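PDB 2XSG: CCMAN5 from Cellulosimicrobium cellulans, which probably hydrolyses alpha-mannosidic linkages as a glycoside hydrolase family 92 alpha-mannosidase, and enables mannose-6-phosphate modification of yeast-produced lysosomal enzymes. Local coordinates for residues A[462-473]-A[481-491]; A[546-554]-A[763-771]. All coordinates share one frame; numbering follows the deposited sequence.

Overall arrangement
From the N terminus the chain runs through the large antiparallel sheets before reaching the helices of interaction 1. Interaction 1 comes first and closes a short loop: helix 455-474 turns back after a few residues and helix 478-495 packs against it. Interaction 2 opens only after that hairpin is complete, so the two follow in series without nesting or crossing; it closes a long loop, bringing the C-terminal tail 763-771, beyond strand 746-752, back to the turn before helix 550-556. The contacts touch: Y548 of interaction 2 probably hydrogen-bonds through OH to A488 O, and its ring meets that of Y466, so turn, tail and helical hairpin join.

Interaction 1: residues A[462-473]-A[481-491]; sequences GYDQYGLSVIAD and AETLREQASWP
Q465 reaches from helix 462-473 to helix 481-491 with every part of its side chain in use. CB and CG lie against L484 CD2 (CG at 3.8 Å). With CG anti to the carbonyl carbon (chi1 -69°) and the chain extended beyond it, the amide arrives over Q487, whose CB is 3.2 Å from Q465 OE1. Q465 NE2 donates to Q487 OE1 (2.8 Å), approaching from above that carbonyl plane, with the two amides turned 64° apart; a water donates to both Q465 OE1 and Q487 O. Replacing Q465 with an alanine is likely to leave Q487 OE1 without this donor and the water without one of its two acceptors, and to open a gap beside L484 CD2.

The segment axes are antiparallel within 21° and approach to 7.9 Å, a helical hairpin in the catalytic domain. At its centre L484 is a knob in the hole formed by Q465, L468, S469 and A472, while A481 CB meets A472 CB at 3.9 Å. Near the hairpin turn, R485 bends at its third torsion and brings NH1 to the syn side of D473 OD2, at 2.8 Å, the guanidinium and carboxylate nearly coplanar. Two waters at the guanidinium edge link NH1 to S469 OG and NH2 to D473 OD1. L484 thus packs between an amide pair and a salt bridge, their polar ends paired across the seam.

Interaction 2: residues A[546-554]-A[763-771]; sequences DAYDMDALV and APAFSMSTA
M768 N donates almost straight to Y548 O, at 2.7 Å and 170°, joining the C-terminal tail to the turn ahead of helix 550-556, and S767 CA-H adds a longer contact to the same oxygen. S767 OG accepts from D551 N (2.9 Å), thereby taking up an N-H in the first turn of the helix. D549, the N-cap residue, serves both its own helix and the tail: its OD1 receives A552 N from above the carboxylate plane and S769 OG on its syn lone pair, the latter at 2.7 Å, while S769 N makes a weak bond to OD2. The serine hydroxyl, at chi1 60°, sits between its own backbone N and carbonyl carbon, and is thereby turned to the aspartate.

One water supplements these bonds, donating to A547 O and F766 O and accepting from M550 N and S767 OG.

Apolar contact lies to one side. M768 runs alongside Y548, pointing the same way, and its CE reaches the ring edge 4.0 Å from CE1; SD lies 5.2 Å from the ring centroid in an oblique Met-aromatic contact. Beyond the pair, M768 also touches Y466.

Separately, the T770 methyl CG2 makes a van der Waals contact with D551 OD1 at 3.3 Å.

The chemistry implies that the tail completes the helix start: its serines supply an acceptor for D551 N and a donor that probably helps hold the capping carboxylate in place.

Interaction 1: residues A[462-473]-A[481-491]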
loop_
_atom_site.group_PDB
_atom_site.type_symbol
_atom_site.label_atom_id
_atom_site.label_comp_id
_atom_site.label_asym_id
_atom_site.label_seq_id
_atom_site.Cartn_x
_atom_site.Cartn_y
_atom_site.Cartn_z
ATOM N N GLY A 462 13.579 -18.492 -4.203
ATOM C CA GLY A 462 12.779 -19.701 -4.075
ATOM C C GLY A 462 11.317 -19.389 -4.323
ATOM O O GLY A 462 10.662 -20.061 -5.122
ATOM N N TYR A 463 10.807 -18.355 -3.652
ATOM C CA TYR A 463 9.416 -17.955 -3.836
ATOM C C TYR A 463 9.169 -17.402 -5.264
ATOM O O TYR A 463 8.154 -17.713 -5.883
ATOM C CB TYR A 463 9.010 -16.939 -2.767
ATOM C CG TYR A 463 7.558 -17.000 -2.339
ATOM C CD1 TYR A 463 6.548 -17.389 -3.232
ATOM C CD2 TYR A 463 7.182 -16.645 -1.044
ATOM C CE1 TYR A 463 5.211 -17.447 -2.842
ATOM C CE2 TYR A 463 5.826 -16.687 -0.647
ATOM C CZ TYR A 463 4.853 -17.088 -1.558
ATOM O OH TYR A 463 3.518 -17.142 -1.189
ATOM N N ASP A 464 10.099 -16.601 -5.779
ATOM C CA ASP A 464 10.009 -16.105 -7.157
ATOM C C ASP A 464 9.908 -17.231 -8.161
ATOM O O ASP A 464 9.102 -17.152 -9.094
ATOM C CB ASP A 464 11.225 -15.258 -7.516
ATOM C CG ASP A 464 11.139 -13.850 -6.963
ATOM O OD1 ASP A 464 10.014 -13.385 -6.647
ATOM O OD2 ASP A 464 12.198 -13.211 -6.853
ATOM N N GLN A 465 10.733 -18.265 -7.966
ATOM C CA GLN A 465 10.770 -19.407 -8.876
ATOM C C GLN A 465 9.518 -20.272 -8.775
ATOM O O GLN A 465 9.000 -20.746 -9.811
ATOM C CB GLN A 465 12.036 -20.239 -8.676
ATOM C CG GLN A 465 13.316 -19.550 -9.127
ATOM C CD GLN A 465 14.546 -20.403 -8.840
ATOM O OE1 GLN A 465 14.622 -21.042 -7.801
ATOM N NE2 GLN A 465 15.496 -20.435 -9.775
ATOM N N TYR A 466 9.009 -20.457 -7.558
ATOM C CA TYR A 466 7.686 -21.056 -7.426
ATOM C C TYR A 466 6.663 -20.297 -8.301
ATOM O O TYR A 466 5.916 -20.909 -9.059
ATOM C CB TYR A 466 7.187 -21.154 -5.955
ATOM C CG TYR A 466 5.696 -21.441 -5.914
ATOM C CD1 TYR A 466 5.196 -22.708 -6.237
ATOM C CD2 TYR A 466 4.780 -20.418 -5.636
ATOM C CE1 TYR A 466 3.812 -22.956 -6.256
ATOM C CE2 TYR A 466 3.409 -20.651 -5.649
ATOM C CZ TYR A 466 2.931 -21.916 -5.959
ATOM O OH TYR A 466 1.579 -22.136 -5.968
ATOM N N GLY A 467 6.629 -18.967 -8.193
ATOM C CA GLY A 467 5.673 -18.157 -8.963
ATOM C C GLY A 467 5.863 -18.270 -10.469
ATOM O O GLY A 467 4.908 -18.452 -11.220
ATOM N N LEU A 468 7.107 -18.163 -10.907
ATOM C CA LEU A 468 7.440 -18.361 -12.305
ATOM C C LEU A 468 6.999 -19.747 -12.791
ATOM O O LEU A 468 6.510 -19.896 -13.932
ATOM C CB LEU A 468 8.931 -18.189 -12.484
ATOM C CG LEU A 468 9.549 -17.343 -13.576
ATOM C CD1 LEU A 468 8.804 -16.054 -13.873
ATOM C CD2 LEU A 468 10.997 -17.059 -13.128
ATOM N N SER A 469 7.144 -20.749 -11.927
ATOM C CA SER A 469 6.763 -22.117 -12.299
ATOM C C SER A 469 5.276 -22.224 -12.674
ATOM O O SER A 469 4.919 -22.907 -13.632
ATOM C CB SER A 469 7.140 -23.117 -11.196
ATOM O OG SER A 469 6.129 -23.210 -10.222
ATOM N N VAL A 470 4.416 -21.544 -11.913
ATOM C CA VAL A 470 2.975 -21.475 -12.198
ATOM C C VAL A 470 2.729 -20.813 -13.561
ATOM O O VAL A 470 1.970 -21.328 -14.392
ATOM C CB VAL A 470 2.231 -20.736 -11.059
ATOM C CG1 VAL A 470 0.767 -20.475 -11.409
ATOM C CG2 VAL A 470 2.332 -21.523 -9.741
ATOM N N ILE A 471 3.398 -19.684 -13.806
ATOM C CA ILE A 471 3.316 -19.007 -15.109
ATOM C C ILE A 471 3.863 -19.879 -16.250
ATOM O O ILE A 471 3.306 -19.894 -17.364
ATOM C CB ILE A 471 4.049 -17.640 -15.095
ATOM C CG1 ILE A 471 3.560 -16.767 -13.924
ATOM C CG2 ILE A 471 3.878 -16.917 -16.438
ATOM C CD1 ILE A 471 4.469 -15.532 -13.603
ATOM N N ALA A 472 4.943 -20.602 -15.985
ATOM C CA ALA A 472 5.522 -21.473 -17.027
ATOM C C ALA A 472 4.531 -22.559 -17.494
ATOM O O ALA A 472 4.358 -22.773 -18.703
ATOM C CB ALA A 472 6.857 -22.092 -16.553
ATOM N N ASP A 473 3.875 -23.222 -16.536
ATOM C CA ASP A 473 2.886 -24.280 -16.819
ATOM C C ASP A 473 1.680 -23.709 -17.576
ATOM O O ASP A 473 1.097 -24.371 -18.429
ATOM C CB ASP A 473 2.407 -24.944 -15.515
ATOM C CG ASP A 473 3.268 -26.136 -15.098
ATOM O OD1 ASP A 473 3.825 -26.826 -15.978
ATOM O OD2 ASP A 473 3.383 -26.394 -13.876
ATOM N N ALA A 481 8.890 -25.330 -16.125
ATOM C CA ALA A 481 8.174 -25.379 -14.869
ATOM C C ALA A 481 8.771 -26.386 -13.874
ATOM O O ALA A 481 8.878 -26.082 -12.679
ATOM C CB ALA A 481 6.711 -25.660 -15.112
ATOM N N GLU A 482 9.139 -27.575 -14.360
ATOM C CA GLU A 482 9.737 -28.625 -13.513
ATOM C C GLU A 482 11.070 -28.181 -12.920
ATOM O O GLU A 482 11.349 -28.412 -11.746
ATOM C CB GLU A 482 10.016 -29.899 -14.324
ATOM C CG GLU A 482 8.949 -30.305 -15.308
ATOM C CD GLU A 482 8.245 -31.559 -14.888
ATOM O OE1 GLU A 482 8.207 -31.823 -13.659
ATOM O OE2 GLU A 482 7.741 -32.278 -15.786
ATOM N N THR A 483 11.913 -27.600 -13.768
ATOM C CA THR A 483 13.219 -27.100 -13.356
ATOM C C THR A 483 13.039 -26.018 -12.303
ATOM O O THR A 483 13.724 -26.025 -11.282
ATOM C CB THR A 483 14.038 -26.558 -14.550
ATOM O OG1 THR A 483 14.168 -27.585 -15.540
ATOM C CG2 THR A 483 15.449 -26.146 -14.100
ATOM N N LEU A 484 12.096 -25.108 -12.549
ATOM C CA LEU A 484 11.788 -24.029 -11.597
ATOM C C LEU A 484 11.349 -24.561 -10.224
ATOM O O LEU A 484 11.872 -24.133 -9.192
ATOM C CB LEU A 484 10.770 -23.038 -12.202
ATOM C CG LEU A 484 11.406 -22.067 -13.210
ATOM C CD1 LEU A 484 10.384 -21.461 -14.144
ATOM C CD2 LEU A 484 12.228 -20.984 -12.469
ATOM N N ARG A 485 10.417 -25.510 -10.216
ATOM C CA ARG A 485 9.975 -26.148 -8.971
ATOM C C ARG A 485 11.110 -26.860 -8.225
ATOM O O ARG A 485 11.185 -26.798 -6.994
ATOM C CB ARG A 485 8.855 -27.139 -9.262
ATOM C CG ARG A 485 7.516 -26.488 -9.537
ATOM C CD ARG A 485 6.439 -27.525 -9.419
ATOM N NE ARG A 485 6.519 -28.464 -10.522
ATOM C CZ ARG A 485 5.921 -28.275 -11.687
ATOM N NH1 ARG A 485 5.205 -27.173 -11.894
ATOM N NH2 ARG A 485 6.053 -29.173 -12.650
ATOM N N GLU A 486 11.992 -27.519 -8.977
ATOM C CA GLU A 486 13.185 -28.132 -8.410
ATOM C C GLU A 486 14.043 -27.064 -7.714
ATOM O O GLU A 486 14.356 -27.194 -6.536
ATOM C CB GLU A 486 14.002 -28.875 -9.484
ATOM C CG GLU A 486 15.439 -29.301 -9.041
ATOM C CD GLU A 486 15.476 -30.292 -7.862
ATOM O OE1 GLU A 486 14.500 -31.037 -7.636
ATOM O OE2 GLU A 486 16.514 -30.346 -7.164
ATOM N N GLN A 487 14.398 -26.007 -8.444
ATOM C CA GLN A 487 15.192 -24.921 -7.854
ATOM C C GLN A 487 14.526 -24.247 -6.659
ATOM O O GLN A 487 15.195 -23.897 -5.685
ATOM C CB GLN A 487 15.625 -23.919 -8.923
ATOM C CG GLN A 487 16.638 -24.535 -9.871
ATOM C CD GLN A 487 17.335 -23.525 -10.748
ATOM O OE1 GLN A 487 17.429 -22.335 -10.410
ATOM N NE2 GLN A 487 17.832 -23.990 -11.890
ATOM N N ALA A 488 13.204 -24.120 -6.716
ATOM C CA ALA A 488 12.425 -23.524 -5.626
ATOM C C ALA A 488 12.441 -24.355 -4.345
ATOM O O ALA A 488 12.191 -23.826 -3.277
ATOM C CB ALA A 488 10.987 -23.269 -6.061
ATOM N N SER A 489 12.741 -25.645 -4.451
ATOM C CA SER A 489 12.860 -26.501 -3.277
ATOM C C SER A 489 14.198 -26.285 -2.546
ATOM O O SER A 489 14.301 -26.565 -1.346
ATOM C CB SER A 489 12.673 -27.982 -3.658
ATOM O OG SER A 489 13.830 -28.480 -4.325
ATOM N N TRP A 490 15.194 -25.751 -3.260
ATOM C CA TRP A 490 16.583 -25.657 -2.754
ATOM C C TRP A 490 16.782 -24.858 -1.440
ATOM O O TRP A 490 17.506 -25.321 -0.533
ATOM C CB TRP A 490 17.547 -25.146 -3.844
ATOM C CG TRP A 490 17.799 -26.075 -5.050
ATOM C CD1 TRP A 490 17.439 -27.398 -5.179
ATOM C CD2 TRP A 490 18.507 -25.740 -6.262
ATOM N NE1 TRP A 490 17.849 -27.877 -6.399
ATOM C CE2 TRP A 490 18.511 -26.886 -7.076
ATOM C CE3 TRP A 490 19.127 -24.576 -6.733
ATOM C CZ2 TRP A 490 19.109 -26.906 -8.341
ATOM C CZ3 TRP A 490 19.715 -24.590 -7.974
ATOM C CH2 TRP A 490 19.708 -25.750 -8.771
ATOM N N PRO A 491 16.159 -23.655 -1.326
ATOM C CA PRO A 491 16.410 -22.864 -0.118
ATOM C C PRO A 491 16.000 -23.609 1.151
ATOM O O PRO A 491 16.761 -23.625 2.119
ATOM C CB PRO A 491 15.539 -21.625 -0.311
ATOM C CG PRO A 491 15.314 -21.537 -1.764
ATOM C CD PRO A 491 15.323 -22.928 -2.293
HETATM O O HOH W 1 15.293 -21.190 -5.393
HETATM O O HOH W 2 4.214 -25.172 -10.327
HETATM O O HOH W 3 5.381 -28.840 -15.299
#

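Interaction 2: residues A[546-554]-A[763-771]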
loop_
_atom_site.group_PDB
_atom_site.type_symbol
_atom_site.label_atom_id
_atom_site.label_comp_id
_atom_site.label_asym_id
_atom_site.label_seq_id
_atom_site.Cartn_x
_atom_site.Cartn_y
_atom_site.Cartn_z
ATOM N N ASP A 546 9.414 -19.266 2.605
ATOM C CA ASP A 546 9.025 -20.078 1.466
ATOM C C ASP A 546 7.662 -20.711 1.710
ATOM O O ASP A 546 7.521 -21.926 1.898
ATOM C CB ASP A 546 10.158 -21.056 1.090
ATOM C CG ASP A 546 11.342 -20.333 0.464
ATOM O OD1 ASP A 546 11.128 -19.213 -0.066
ATOM O OD2 ASP A 546 12.468 -20.861 0.495
ATOM N N ALA A 547 6.657 -19.827 1.739
ATOM C CA ALA A 547 5.321 -20.163 2.197
ATOM C C ALA A 547 4.529 -21.064 1.243
ATOM O O ALA A 547 3.409 -21.476 1.571
ATOM C CB ALA A 547 4.529 -18.885 2.524
ATOM N N TYR A 548 5.129 -21.362 0.092
ATOM C CA TYR A 548 4.593 -22.288 -0.905
ATOM C C TYR A 548 4.933 -23.749 -0.588
ATOM O O TYR A 548 4.550 -24.656 -1.335
ATOM C CB TYR A 548 5.135 -21.925 -2.297
ATOM C CG TYR A 548 6.654 -21.895 -2.361
ATOM C CD1 TYR A 548 7.377 -22.995 -2.802
ATOM C CD2 TYR A 548 7.360 -20.759 -1.960
ATOM C CE1 TYR A 548 8.769 -22.973 -2.833
ATOM C CE2 TYR A 548 8.727 -20.724 -1.990
ATOM C CZ TYR A 548 9.432 -21.825 -2.438
ATOM O OH TYR A 548 10.801 -21.762 -2.447
ATOM N N ASP A 549 5.667 -23.977 0.503
ATOM C CA ASP A 549 6.049 -25.340 0.890
ATOM C C ASP A 549 6.333 -25.529 2.385
ATOM O O ASP A 549 7.454 -25.892 2.799
ATOM C CB ASP A 549 7.234 -25.839 0.047
ATOM C CG ASP A 549 7.125 -27.326 -0.277
ATOM O OD1 ASP A 549 6.465 -28.066 0.488
ATOM O OD2 ASP A 549 7.706 -27.753 -1.291
ATOM N N MET A 550 5.290 -25.303 3.173
ATOM C CA MET A 550 5.288 -25.560 4.597
ATOM C C MET A 550 5.557 -27.021 4.895
ATOM O O MET A 550 6.177 -27.319 5.892
ATOM C CB MET A 550 3.953 -25.122 5.227
ATOM C CG MET A 550 3.804 -23.591 5.405
ATOM S SD MET A 550 5.057 -22.919 6.511
ATOM C CE MET A 550 4.529 -23.599 8.086
ATOM N N ASP A 551 5.107 -27.930 4.030
ATOM C CA ASP A 551 5.333 -29.354 4.280
ATOM C C ASP A 551 6.821 -29.675 4.255
ATOM O O ASP A 551 7.330 -30.327 5.166
ATOM C CB ASP A 551 4.603 -30.228 3.277
ATOM C CG ASP A 551 4.575 -31.697 3.705
ATOM O OD1 ASP A 551 5.512 -32.447 3.348
ATOM O OD2 ASP A 551 3.626 -32.093 4.417
ATOM N N ALA A 552 7.514 -29.210 3.212
ATOM C CA ALA A 552 8.949 -29.423 3.101
ATOM C C ALA A 552 9.671 -28.664 4.216
ATOM O O ALA A 552 10.665 -29.136 4.746
ATOM C CB ALA A 552 9.466 -28.989 1.724
ATOM N N LEU A 553 9.162 -27.485 4.577
ATOM C CA LEU A 553 9.778 -26.721 5.651
ATOM C C LEU A 553 9.657 -27.470 6.976
ATOM O O LEU A 553 10.645 -27.583 7.700
ATOM C CB LEU A 553 9.201 -25.313 5.753
ATOM C CG LEU A 553 9.959 -24.333 6.648
ATOM C CD1 LEU A 553 11.310 -24.035 6.027
ATOM C CD2 LEU A 553 9.184 -23.042 6.774
ATOM N N VAL A 554 8.473 -28.009 7.269
ATOM C CA VAL A 554 8.271 -28.814 8.500
ATOM C C VAL A 554 9.277 -29.982 8.568
ATOM O O VAL A 554 9.931 -30.166 9.582
ATOM C CB VAL A 554 6.771 -29.278 8.689
ATOM C CG1 VAL A 554 6.610 -30.305 9.811
ATOM C CG2 VAL A 554 5.863 -28.080 8.984
ATOM N N ALA A 763 -7.881 -31.375 6.450
ATOM C CA ALA A 763 -7.242 -31.868 5.228
ATOM C C ALA A 763 -6.025 -30.964 5.028
ATOM O O ALA A 763 -6.116 -29.767 5.324
ATOM C CB ALA A 763 -8.219 -31.748 4.026
ATOM N N PRO A 764 -4.876 -31.522 4.576
ATOM C CA PRO A 764 -3.652 -30.706 4.411
ATOM C C PRO A 764 -3.845 -29.528 3.474
ATOM O O PRO A 764 -4.610 -29.624 2.508
ATOM C CB PRO A 764 -2.630 -31.667 3.787
ATOM C CG PRO A 764 -3.300 -33.029 3.710
ATOM C CD PRO A 764 -4.606 -32.967 4.459
ATOM N N ALA A 765 -3.152 -28.428 3.765
ATOM C CA ALA A 765 -3.193 -27.238 2.923
ATOM C C ALA A 765 -2.170 -27.382 1.808
ATOM O O ALA A 765 -1.400 -28.342 1.787
ATOM C CB ALA A 765 -2.929 -25.984 3.752
ATOM N N PHE A 766 -2.160 -26.435 0.877
ATOM C CA PHE A 766 -1.227 -26.499 -0.242
ATOM C C PHE A 766 0.243 -26.406 0.176
ATOM O O PHE A 766 0.638 -25.537 0.955
ATOM C CB PHE A 766 -1.532 -25.420 -1.290
ATOM C CG PHE A 766 -0.511 -25.342 -2.374
ATOM C CD1 PHE A 766 -0.545 -26.236 -3.444
ATOM C CD2 PHE A 766 0.513 -24.400 -2.318
ATOM C CE1 PHE A 766 0.421 -26.172 -4.465
ATOM C CE2 PHE A 766 1.493 -24.330 -3.324
ATOM C CZ PHE A 766 1.442 -25.221 -4.403
ATOM N N SER A 767 1.036 -27.316 -0.383
ATOM C CA SER A 767 2.487 -27.263 -0.369
ATOM C C SER A 767 2.925 -27.810 -1.712
ATOM O O SER A 767 2.421 -28.849 -2.149
ATOM C CB SER A 767 3.060 -28.126 0.754
ATOM O OG SER A 767 3.056 -27.438 1.974
ATOM N N MET A 768 3.841 -27.098 -2.372
ATOM C CA MET A 768 4.363 -27.485 -3.683
ATOM C C MET A 768 4.819 -28.950 -3.736
ATOM O O MET A 768 4.487 -29.667 -4.670
ATOM C CB MET A 768 5.516 -26.558 -4.083
ATOM C CG MET A 768 6.171 -26.886 -5.411
ATOM S SD MET A 768 7.625 -25.860 -5.739
ATOM C CE MET A 768 8.828 -26.567 -4.616
ATOM N N SER A 769 5.553 -29.388 -2.714
ATOM C CA SER A 769 6.159 -30.732 -2.690
ATOM C C SER A 769 5.154 -31.887 -2.575
ATOM O O SER A 769 5.448 -33.005 -2.985
ATOM C CB SER A 769 7.179 -30.832 -1.547
ATOM O OG SER A 769 6.562 -30.600 -0.296
ATOM N N THR A 770 3.992 -31.608 -1.987
ATOM C CA THR A 770 2.994 -32.634 -1.724
ATOM C C THR A 770 1.758 -32.521 -2.620
ATOM O O THR A 770 0.892 -33.391 -2.585
ATOM C CB THR A 770 2.554 -32.670 -0.225
ATOM O OG1 THR A 770 2.117 -31.371 0.207
ATOM C CG2 THR A 770 3.686 -33.156 0.655
ATOM N N ALA A 771 1.695 -31.472 -3.438
ATOM C CA ALA A 771 0.494 -31.169 -4.228
ATOM C C ALA A 771 0.149 -32.258 -5.250
ATOM O O ALA A 771 1.024 -32.737 -5.977
ATOM C CB ALA A 771 0.642 -29.812 -4.915
HETATM O O HOH W 4 2.912 -24.405 1.893
#